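Local coordinates for protein phosphodiesterase (Candida albicans, PDB 6CPU) that is a largely helical phosphodiesterase of the HD-domain clan, with a zinc ion and a magnesium ion bound in the model, at residues L82-S85 and D86-L90; Q182-Y185 and L186-M190; L470-S473 and A474-M478; P523-H526 and K527-F531. All blocks are in the same frame, centred on the assembly; numbering follows the deposited sequence.

Contact 1 of 4, residues L82-S85 and D86-L90; sequences LPFS and DKSLL
Lys87 folds back over the start of its own helix, and its NZ donates to Leu82 O at 2.6 Å, arriving in the carbonyl plane on a lone pair. The chain bends at its last torsion (chi4 76°), which carries the ammonium round to that carbonyl, while Lys87 CG rests on Leu82 CB at 3.7 Å. Beside it, the Leu82 side chain meets Asp86 at about a right angle, CD2 lying 3.9 Å from Asp86 CB. Asp86 runs alongside Pro83, pointing the same way, with OD2 3.5 Å from Pro83 CD; a water joins OD1 to Ser85 OG. Farther round, Ser88 CB sits over one face of the Phe84 ring, 4.2 Å from its centroid, in a CH-pi contact.

Pro83 is the N-cap of helix 84-94, and its carbonyl accepts Lys87 N at 3.0 Å in a nearly straight bond. Proline suits this place, since the opening turn does not need its missing N-H. The helix belongs to the crossover between parallel strands 46-49 and 100-103. Phe50 meets Phe84 edge-to-face, and Leu82 turns its apolar end to Leu186 and Leu189.

Lys87 NZ also bonds Asp80 O, so one ammonium ties two carbonyls of the incoming loop to the first turn, and the carboxylate of Asp86 is probably favoured by the positive end of the helix dipole.

Contact 2 of 4, residues Q182-Y185 and L186-M190; sequences QLIY and LYRLM
Tyr185 and Leu189, i to i+4 neighbours on one helix flank, cross obliquely, with both leucine methyls near the outer end of the phenol: Tyr185 OH is 4.0 Å from Leu189 CD1 and equally far from CD2. The ring swings out with CG anti to the backbone N (chi1 166°), which lays it along the flank, where CE1 also meets Leu189 CD2 at 4.0 Å. A long, branched leucine suits the spot because both its methyls reach the phenol. On the inner part of the same ring, Tyr185 CD1 touches Leu186 CD2 at 4.2 Å.

On another side of helix 177-193, Arg188 bends at chi2 (-73°) and brings its guanidinium beside Tyr187. Tyr187 CE2 stands 3.8 Å above the guanidinium plane, while Arg188 NH2 lies at the edge of the tyrosine ring, in its plane, an arrangement unlike a cation over a ring face. Lower on the chain, Arg188 CG passes Ile184 O at 3.2 Å; that carbonyl accepts Arg188 N in one of the regular i to i+4 bonds. Tyr187 itself packs on Ala258 and Phe259 of helix 253-264.

Arg188 NH1 makes a salt bridge to Glu255 on that helix, so Glu255 probably balances the charge, while the tyrosine gives the flat group a surface to rest on.

Contact 3 of 4, residues L470-S473 and A474-M478; sequences LRVS and AQWAM
The guanidinium of Arg471 and the amide of Gln475 run side by side along one flank of helix 470-495, pointing the same way, but their planes stand 75° apart. Arg471 NH1 and Gln475 NE2 are 3.6 Å from each other, two donors that serve separate acceptors: NH1 bonds His513 O and NE2 bonds Pro512 O. A bend at chi3 (57°) turns the arginine head toward the chain at Pro512 and His513, and its NE forms a salt bridge with Asp309. The indole of Trp476 lies alongside Val472, whose CG1 is 3.8 Å from Trp476 CD1, on the pyrrole side. Beyond these segments the indole meets His223 edge-to-face and Phe273 with ring planes about 70° apart.

This is the opening of a long helix in the helical phosphodiesterase domain, and the tryptophan side chain comes within about 9 Å of the bound zinc ion. A beta-branched valine suits the neighbouring turn, as CG1 reaches the indole while CG2 faces the amide of Gln475. Regular i to i+4 bonds run beneath, among them a nearly straight one from Trp476 N to Val472 O at 3.2 Å. Ser473 OG bonds Asn465 O, giving its buried hydroxyl a partner, and Leu515 and Ile518 of helix 515-521 pack on Ala474, whose small side chain suits a close helix neighbour.

Contact 4 of 4, residues P523-H526 and K527-F531; sequences PDIH and KGQIF
Asp524 takes up a left-handed backbone conformation (phi 90°), and its carbonyl accepts Lys527 N at 3.2 Å from well above the carbonyl plane, after which the first helical bonds, from Gly528 N and Gln529 N to Ile525 O, are weak, and Ile530 N to His526 O at 3.1 Å is the first regular one. Aspartate is among the residues that tolerate a positive phi relatively well, so it suits this turn.

Lys527 holds CG between the backbone N and the carbonyl carbon (chi1 63°), the crowded position, which sets CG 3.2 Å from Asp524 O. From there the chain extends back across the aspartate, and NZ ends 3.6 Å from Asp524 CB. The charges attract without a salt bridge, since NZ stays 4.1 Å from Asp524 OD1. His526 has a similar first torsion that folds its imidazole back toward the turn, so that Asp524 O lies over one ring face, offset toward the rim, and the ring's CD2 is 3.2 Å from Lys527 N.

On another flank Ile525 and Gln529 run side by side, CG2 to CG at 4.2 Å. Gln529 bends at chi2, and a water accepts from its NE2 and donates to Ile525 O, 2.9 Å from that oxygen. The water gives this carbonyl a further donor where the helical bonds are weak.

Ile525, His526 and Gln529 all touch Trp565 of helix 552-569, with Arg568 also beside His526, while Ile525 and Gln529 reach Ala477 on helix 470-495, placing this helix start against two neighbours.

Each contact is a single turn or helix start within one unbroken run of chain, so none closes a long loop; the four follow in series and neither nest nor cross. Contact 1 opens helix 84-94 beside the N-terminal parallel sheet. Contact 2, in helix 177-193, packs directly on it, Leu89 fitting against Gln182 and Leu183. On the far side of the molecule, contact 3 begins helix 470-495, and contact 4 starts helix 525-547 against it, chiefly through Ala477. The two pairs stay well apart, contacts 2 and 3 having nearest atoms about 24 Å from each other, and both members of the second pair lie in the phosphodiesterase domain sequence.

Contact 1 of 4, residues L82-S85 and D86-L90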
loop_
_atom_site.group_PDB
_atom_site.type_symbol
_atom_site.label_atom_id
_atom_site.label_comp_id
_atom_site.label_asym_id
_atom_site.label_seq_id
_atom_site.Cartn_x
_atom_site.Cartn_y
_atom_site.Cartn_z
ATOM N N LEU A 82 25.056 15.692 8.472
ATOM C CA LEU A 82 24.586 14.971 9.657
ATOM C C LEU A 82 25.697 14.139 10.268
ATOM O O LEU A 82 26.480 13.544 9.544
ATOM C CB LEU A 82 23.437 14.011 9.313
ATOM C CG LEU A 82 22.077 14.609 8.979
ATOM C CD1 LEU A 82 21.189 13.492 8.436
ATOM C CD2 LEU A 82 21.419 15.297 10.173
ATOM N N PRO A 83 25.738 14.048 11.606
ATOM C CA PRO A 83 26.637 13.068 12.204
ATOM C C PRO A 83 26.282 11.660 11.729
ATOM O O PRO A 83 25.139 11.414 11.304
ATOM C CB PRO A 83 26.379 13.190 13.713
ATOM C CG PRO A 83 25.478 14.354 13.905
ATOM C CD PRO A 83 24.843 14.675 12.591
ATOM N N PHE A 84 27.241 10.748 11.817
ATOM C CA PHE A 84 27.020 9.380 11.370
ATOM C C PHE A 84 25.827 8.729 12.074
ATOM O O PHE A 84 25.048 8.009 11.437
ATOM C CB PHE A 84 28.269 8.524 11.554
ATOM C CG PHE A 84 28.030 7.062 11.307
ATOM C CD1 PHE A 84 27.890 6.580 10.015
ATOM C CD2 PHE A 84 27.906 6.173 12.368
ATOM C CE1 PHE A 84 27.653 5.237 9.782
ATOM C CE2 PHE A 84 27.667 4.829 12.144
ATOM C CZ PHE A 84 27.543 4.359 10.848
ATOM N N SER A 85 25.675 8.983 13.375
ATOM C CA SER A 85 24.544 8.440 14.133
ATOM C C SER A 85 23.184 8.808 13.518
ATOM O O SER A 85 22.287 7.961 13.454
ATOM C CB SER A 85 24.604 8.885 15.601
ATOM O OG SER A 85 24.319 10.267 15.731
ATOM N N ASP A 86 23.042 10.050 13.055
ATOM C CA ASP A 86 21.814 10.498 12.374
ATOM C C ASP A 86 21.651 9.961 10.947
ATOM O O ASP A 86 20.527 9.652 10.526
ATOM C CB ASP A 86 21.735 12.026 12.329
ATOM C CG ASP A 86 21.334 12.635 13.659
ATOM O OD1 ASP A 86 20.550 12.007 14.399
ATOM O OD2 ASP A 86 21.800 13.757 13.951
ATOM N N LYS A 87 22.744 9.894 10.193
ATOM C CA LYS A 87 22.713 9.303 8.847
ATOM C C LYS A 87 22.285 7.841 8.934
ATOM O O LYS A 87 21.443 7.356 8.156
ATOM C CB LYS A 87 24.090 9.385 8.172
ATOM C CG LYS A 87 24.517 10.789 7.768
ATOM C CD LYS A 87 25.500 10.745 6.608
ATOM C CE LYS A 87 25.865 12.136 6.126
ATOM N NZ LYS A 87 26.830 12.802 7.052
ATOM N N SER A 88 22.863 7.153 9.905
ATOM C CA SER A 88 22.585 5.759 10.160
ATOM C C SER A 88 21.126 5.551 10.595
ATOM O O SER A 88 20.464 4.612 10.132
ATOM C CB SER A 88 23.558 5.246 11.225
ATOM O OG SER A 88 23.347 3.887 11.522
ATOM N N LEU A 89 20.636 6.423 11.474
ATOM C CA LEU A 89 19.245 6.393 11.918
ATOM C C LEU A 89 18.287 6.574 10.739
ATOM O O LEU A 89 17.293 5.831 10.619
ATOM C CB LEU A 89 18.993 7.481 12.967
ATOM C CG LEU A 89 17.567 7.678 13.489
ATOM C CD1 LEU A 89 17.034 6.384 14.065
ATOM C CD2 LEU A 89 17.516 8.788 14.537
ATOM N N LEU A 90 18.605 7.537 9.872
ATOM C CA LEU A 90 17.799 7.800 8.682
ATOM C C LEU A 90 17.682 6.546 7.781
ATOM O O LEU A 90 16.592 6.169 7.380
ATOM C CB LEU A 90 18.394 8.965 7.899
ATOM C CG LEU A 90 17.526 9.637 6.820
ATOM C CD1 LEU A 90 17.964 11.083 6.584
ATOM C CD2 LEU A 90 17.558 8.874 5.505
HETATM O O HOH W 1 21.417 10.442 16.080
#

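Contact 2 of 4, residues Q182-Y185 and L186-M190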
loop_
_atom_site.group_PDB
_atom_site.type_symbol
_atom_site.label_atom_id
_atom_site.label_comp_id
_atom_site.label_asym_id
_atom_site.label_seq_id
_atom_site.Cartn_x
_atom_site.Cartn_y
_atom_site.Cartn_z
ATOM N N GLN A 182 13.573 12.733 16.789
ATOM C CA GLN A 182 14.727 12.753 15.910
ATOM C C GLN A 182 14.344 12.274 14.494
ATOM O O GLN A 182 14.776 12.860 13.502
ATOM C CB GLN A 182 15.859 11.901 16.496
ATOM C CG GLN A 182 17.236 12.125 15.882
ATOM C CD GLN A 182 17.805 13.518 16.139
ATOM O OE1 GLN A 182 18.834 13.886 15.577
ATOM N NE2 GLN A 182 17.135 14.294 16.980
ATOM N N LEU A 183 13.541 11.214 14.405
ATOM C CA LEU A 183 13.026 10.772 13.091
ATOM C C LEU A 183 12.161 11.833 12.418
ATOM O O LEU A 183 12.227 11.990 11.206
ATOM C CB LEU A 183 12.227 9.466 13.215
ATOM C CG LEU A 183 13.085 8.256 13.567
ATOM C CD1 LEU A 183 12.210 7.066 13.845
ATOM C CD2 LEU A 183 14.092 7.919 12.470
ATOM N N ILE A 184 11.337 12.540 13.203
ATOM C CA ILE A 184 10.507 13.632 12.691
ATOM C C ILE A 184 11.406 14.738 12.136
ATOM O O ILE A 184 11.129 15.319 11.082
ATOM C CB ILE A 184 9.549 14.192 13.778
ATOM C CG1 ILE A 184 8.452 13.171 14.104
ATOM C CG2 ILE A 184 8.886 15.489 13.321
ATOM C CD1 ILE A 184 7.598 13.502 15.309
ATOM N N TYR A 185 12.489 15.012 12.857
ATOM C CA TYR A 185 13.466 16.015 12.455
ATOM C C TYR A 185 14.122 15.653 11.120
ATOM O O TYR A 185 14.257 16.488 10.236
ATOM C CB TYR A 185 14.523 16.164 13.552
ATOM C CG TYR A 185 15.747 16.926 13.110
ATOM C CD1 TYR A 185 16.952 16.274 12.875
ATOM C CD2 TYR A 185 15.698 18.302 12.929
ATOM C CE1 TYR A 185 18.076 16.974 12.465
ATOM C CE2 TYR A 185 16.814 19.010 12.523
ATOM C CZ TYR A 185 17.997 18.345 12.294
ATOM O OH TYR A 185 19.098 19.069 11.889
ATOM N N LEU A 186 14.500 14.388 10.981
ATOM C CA LEU A 186 15.113 13.894 9.750
ATOM C C LEU A 186 14.110 13.865 8.600
ATOM O O LEU A 186 14.468 14.148 7.470
ATOM C CB LEU A 186 15.733 12.518 9.988
ATOM C CG LEU A 186 16.915 12.453 10.962
ATOM C CD1 LEU A 186 17.271 11.024 11.337
ATOM C CD2 LEU A 186 18.130 13.154 10.387
ATOM N N TYR A 187 12.852 13.546 8.893
ATOM C CA TYR A 187 11.797 13.591 7.885
ATOM C C TYR A 187 11.662 15.016 7.338
ATOM O O TYR A 187 11.659 15.241 6.123
ATOM C CB TYR A 187 10.485 13.127 8.492
ATOM C CG TYR A 187 9.291 13.255 7.579
ATOM C CD1 TYR A 187 9.235 12.558 6.373
ATOM C CD2 TYR A 187 8.207 14.045 7.931
ATOM C CE1 TYR A 187 8.135 12.672 5.538
ATOM C CE2 TYR A 187 7.111 14.158 7.108
ATOM C CZ TYR A 187 7.082 13.470 5.912
ATOM O OH TYR A 187 5.982 13.591 5.097
ATOM N N ARG A 188 11.607 15.985 8.248
ATOM C CA ARG A 188 11.443 17.381 7.851
ATOM C C ARG A 188 12.659 17.911 7.083
ATOM O O ARG A 188 12.514 18.709 6.159
ATOM C CB ARG A 188 11.127 18.243 9.079
ATOM C CG ARG A 188 9.807 17.891 9.751
ATOM C CD ARG A 188 8.607 18.342 8.930
ATOM N NE ARG A 188 7.388 17.605 9.261
ATOM C CZ ARG A 188 6.228 17.743 8.622
ATOM N NH1 ARG A 188 6.110 18.606 7.620
ATOM N NH2 ARG A 188 5.172 17.021 8.984
ATOM N N LEU A 189 13.844 17.427 7.439
ATOM C CA LEU A 189 15.076 17.771 6.736
ATOM C C LEU A 189 15.001 17.309 5.283
ATOM O O LEU A 189 15.357 18.047 4.366
ATOM C CB LEU A 189 16.282 17.138 7.437
ATOM C CG LEU A 189 17.559 17.937 7.640
ATOM C CD1 LEU A 189 17.278 19.291 8.306
ATOM C CD2 LEU A 189 18.511 17.122 8.494
ATOM N N MET A 190 14.520 16.088 5.065
ATOM C CA MET A 190 14.365 15.600 3.694
ATOM C C MET A 190 13.374 16.427 2.884
ATOM O O MET A 190 13.611 16.672 1.708
ATOM C CB MET A 190 13.965 14.125 3.681
ATOM C CG MET A 190 15.109 13.228 4.090
ATOM S SD MET A 190 14.740 11.475 3.918
ATOM C CE MET A 190 13.611 11.239 5.294
#

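Contact 3 of 4, residues L470-S473 and A474-M478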
loop_
_atom_site.group_PDB
_atom_site.type_symbol
_atom_site.label_atom_id
_atom_site.label_comp_id
_atom_site.label_asym_id
_atom_site.label_seq_id
_atom_site.Cartn_x
_atom_site.Cartn_y
_atom_site.Cartn_z
ATOM N N LEU A 470 -15.644 -4.749 -16.644
ATOM C CA LEU A 470 -15.177 -6.106 -16.903
ATOM C C LEU A 470 -13.695 -6.268 -17.234
ATOM O O LEU A 470 -13.041 -7.145 -16.671
ATOM C CB LEU A 470 -16.021 -6.726 -18.029
ATOM C CG LEU A 470 -15.809 -8.202 -18.367
ATOM C CD1 LEU A 470 -15.962 -9.096 -17.145
ATOM C CD2 LEU A 470 -16.794 -8.617 -19.455
ATOM N N ARG A 471 -13.164 -5.447 -18.140
ATOM C CA ARG A 471 -11.781 -5.610 -18.580
ATOM C C ARG A 471 -10.791 -5.385 -17.428
ATOM O O ARG A 471 -9.835 -6.151 -17.255
ATOM C CB ARG A 471 -11.462 -4.638 -19.713
ATOM C CG ARG A 471 -10.180 -4.952 -20.470
ATOM C CD ARG A 471 -9.963 -3.922 -21.572
ATOM N NE ARG A 471 -9.924 -2.581 -20.995
ATOM C CZ ARG A 471 -8.874 -2.059 -20.363
ATOM N NH1 ARG A 471 -7.739 -2.741 -20.240
ATOM N NH2 ARG A 471 -8.960 -0.839 -19.856
ATOM N N VAL A 472 -11.025 -4.327 -16.661
ATOM C CA VAL A 472 -10.169 -3.989 -15.518
ATOM C C VAL A 472 -10.341 -5.040 -14.423
ATOM O O VAL A 472 -9.372 -5.430 -13.772
ATOM C CB VAL A 472 -10.505 -2.591 -14.956
ATOM C CG1 VAL A 472 -9.741 -2.319 -13.660
ATOM C CG2 VAL A 472 -10.198 -1.515 -15.992
ATOM N N SER A 473 -11.583 -5.485 -14.226
ATOM C CA SER A 473 -11.895 -6.490 -13.213
ATOM C C SER A 473 -11.139 -7.767 -13.493
ATOM O O SER A 473 -10.628 -8.401 -12.572
ATOM C CB SER A 473 -13.406 -6.743 -13.155
ATOM O OG SER A 473 -13.764 -7.580 -12.063
ATOM N N ALA A 474 -11.041 -8.135 -14.768
ATOM C CA ALA A 474 -10.316 -9.333 -15.174
ATOM C C ALA A 474 -8.810 -9.210 -14.961
ATOM O O ALA A 474 -8.159 -10.187 -14.607
ATOM C CB ALA A 474 -10.593 -9.658 -16.636
ATOM N N GLN A 475 -8.257 -8.027 -15.209
ATOM C CA GLN A 475 -6.817 -7.796 -14.998
ATOM C C GLN A 475 -6.459 -8.032 -13.530
ATOM O O GLN A 475 -5.459 -8.667 -13.232
ATOM C CB GLN A 475 -6.433 -6.368 -15.395
ATOM C CG GLN A 475 -6.435 -6.112 -16.894
ATOM C CD GLN A 475 -6.069 -4.685 -17.240
ATOM O OE1 GLN A 475 -6.494 -3.742 -16.570
ATOM N NE2 GLN A 475 -5.299 -4.518 -18.298
ATOM N N TRP A 476 -7.291 -7.521 -12.633
ATOM C CA TRP A 476 -7.120 -7.735 -11.189
ATOM C C TRP A 476 -7.220 -9.216 -10.821
ATOM O O TRP A 476 -6.441 -9.713 -10.022
ATOM C CB TRP A 476 -8.158 -6.942 -10.397
ATOM C CG TRP A 476 -7.835 -5.490 -10.259
ATOM C CD1 TRP A 476 -8.518 -4.429 -10.794
ATOM C CD2 TRP A 476 -6.744 -4.933 -9.529
ATOM N NE1 TRP A 476 -7.913 -3.246 -10.439
ATOM C CE2 TRP A 476 -6.821 -3.527 -9.664
ATOM C CE3 TRP A 476 -5.703 -5.486 -8.778
ATOM C CZ2 TRP A 476 -5.894 -2.670 -9.073
ATOM C CZ3 TRP A 476 -4.782 -4.624 -8.186
ATOM C CH2 TRP A 476 -4.881 -3.238 -8.348
ATOM N N ALA A 477 -8.186 -9.921 -11.413
ATOM C CA ALA A 477 -8.356 -11.350 -11.156
ATOM C C ALA A 477 -7.101 -12.131 -11.496
ATOM O O ALA A 477 -6.734 -13.081 -10.802
ATOM C CB ALA A 477 -9.544 -11.897 -11.944
ATOM N N MET A 478 -6.447 -11.737 -12.579
ATOM C CA MET A 478 -5.207 -12.349 -12.990
ATOM C C MET A 478 -4.066 -12.158 -11.980
ATOM O O MET A 478 -3.355 -13.108 -11.652
ATOM C CB MET A 478 -4.784 -11.770 -14.339
ATOM C CG MET A 478 -3.414 -12.207 -14.793
ATOM S SD MET A 478 -3.239 -11.976 -16.567
ATOM C CE MET A 478 -1.550 -12.502 -16.788
#

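Contact 4 of 4, residues P523-H526 and K527-F531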
loop_
_atom_site.group_PDB
_atom_site.type_symbol
_atom_site.label_atom_id
_atom_site.label_comp_id
_atom_site.label_asym_id
_atom_site.label_seq_id
_atom_site.Cartn_x
_atom_site.Cartn_y
_atom_site.Cartn_z
ATOM N N PRO A 523 -7.684 -19.537 -18.801
ATOM C CA PRO A 523 -9.120 -19.762 -18.730
ATOM C C PRO A 523 -9.439 -20.340 -17.361
ATOM O O PRO A 523 -8.540 -20.844 -16.691
ATOM C CB PRO A 523 -9.377 -20.783 -19.842
ATOM C CG PRO A 523 -8.089 -21.514 -19.990
ATOM C CD PRO A 523 -7.010 -20.517 -19.675
ATOM N N ASP A 524 -10.698 -20.249 -16.954
ATOM C CA ASP A 524 -11.157 -20.644 -15.608
ATOM C C ASP A 524 -11.110 -19.501 -14.587
ATOM O O ASP A 524 -11.509 -19.689 -13.434
ATOM C CB ASP A 524 -10.491 -21.948 -15.087
ATOM C CG ASP A 524 -9.164 -21.720 -14.348
ATOM O OD1 ASP A 524 -8.304 -22.625 -14.423
ATOM O OD2 ASP A 524 -8.968 -20.675 -13.692
ATOM N N ILE A 525 -10.645 -18.322 -15.010
ATOM C CA ILE A 525 -10.783 -17.102 -14.206
ATOM C C ILE A 525 -12.226 -16.945 -13.737
ATOM O O ILE A 525 -12.475 -16.537 -12.601
ATOM C CB ILE A 525 -10.358 -15.832 -14.992
ATOM C CG1 ILE A 525 -8.842 -15.629 -14.896
ATOM C CG2 ILE A 525 -11.069 -14.586 -14.462
ATOM C CD1 ILE A 525 -8.335 -14.349 -15.534
ATOM N N HIS A 526 -13.165 -17.267 -14.627
ATOM C CA HIS A 526 -14.592 -17.136 -14.360
ATOM C C HIS A 526 -15.062 -17.751 -13.037
ATOM O O HIS A 526 -15.933 -17.187 -12.371
ATOM C CB HIS A 526 -15.410 -17.719 -15.530
ATOM C CG HIS A 526 -15.218 -19.189 -15.745
ATOM N ND1 HIS A 526 -14.269 -19.700 -16.606
ATOM C CD2 HIS A 526 -15.867 -20.258 -15.224
ATOM C CE1 HIS A 526 -14.336 -21.020 -16.599
ATOM N NE2 HIS A 526 -15.294 -21.385 -15.767
ATOM N N LYS A 527 -14.503 -18.895 -12.650
ATOM C CA LYS A 527 -15.029 -19.605 -11.476
ATOM C C LYS A 527 -14.586 -18.990 -10.147
ATOM O O LYS A 527 -15.322 -19.059 -9.160
ATOM C CB LYS A 527 -14.761 -21.116 -11.541
ATOM C CG LYS A 527 -13.312 -21.562 -11.544
ATOM C CD LYS A 527 -13.218 -23.003 -12.018
ATOM C CE LYS A 527 -11.783 -23.503 -12.034
ATOM N NZ LYS A 527 -11.600 -24.627 -12.997
ATOM N N GLY A 528 -13.409 -18.371 -10.122
ATOM C CA GLY A 528 -13.005 -17.570 -8.965
ATOM C C GLY A 528 -13.949 -16.398 -8.741
ATOM O O GLY A 528 -14.315 -16.089 -7.605
ATOM N N GLN A 529 -14.370 -15.764 -9.833
ATOM C CA GLN A 529 -15.210 -14.565 -9.769
ATOM C C GLN A 529 -16.650 -14.876 -9.357
ATOM O O GLN A 529 -17.256 -14.123 -8.593
ATOM C CB GLN A 529 -15.203 -13.834 -11.118
ATOM C CG GLN A 529 -13.831 -13.369 -11.585
ATOM C CD GLN A 529 -13.216 -12.346 -10.647
ATOM O OE1 GLN A 529 -13.784 -11.277 -10.419
ATOM N NE2 GLN A 529 -12.065 -12.677 -10.081
ATOM N N ILE A 530 -17.202 -15.979 -9.865
ATOM C CA ILE A 530 -18.558 -16.399 -9.485
ATOM C C ILE A 530 -18.590 -16.761 -8.002
ATOM O O ILE A 530 -19.452 -16.283 -7.264
ATOM C CB ILE A 530 -19.058 -17.585 -10.346
ATOM C CG1 ILE A 530 -19.252 -17.135 -11.801
ATOM C CG2 ILE A 530 -20.364 -18.151 -9.793
ATOM C CD1 ILE A 530 -19.260 -18.272 -12.804
ATOM N N PHE A 531 -17.631 -17.585 -7.574
ATOM C CA PHE A 531 -17.475 -17.950 -6.161
ATOM C C PHE A 531 -17.514 -16.701 -5.279
ATOM O O PHE A 531 -18.334 -16.603 -4.363
ATOM C CB PHE A 531 -16.155 -18.719 -5.966
ATOM C CG PHE A 531 -15.850 -19.086 -4.528
ATOM C CD1 PHE A 531 -16.153 -20.354 -4.039
ATOM C CD2 PHE A 531 -15.236 -18.173 -3.670
ATOM C CE1 PHE A 531 -15.867 -20.695 -2.726
ATOM C CE2 PHE A 531 -14.952 -18.509 -2.355
ATOM C CZ PHE A 531 -15.266 -19.772 -1.883
HETATM O O HOH W 2 -10.918 -15.325 -10.465
#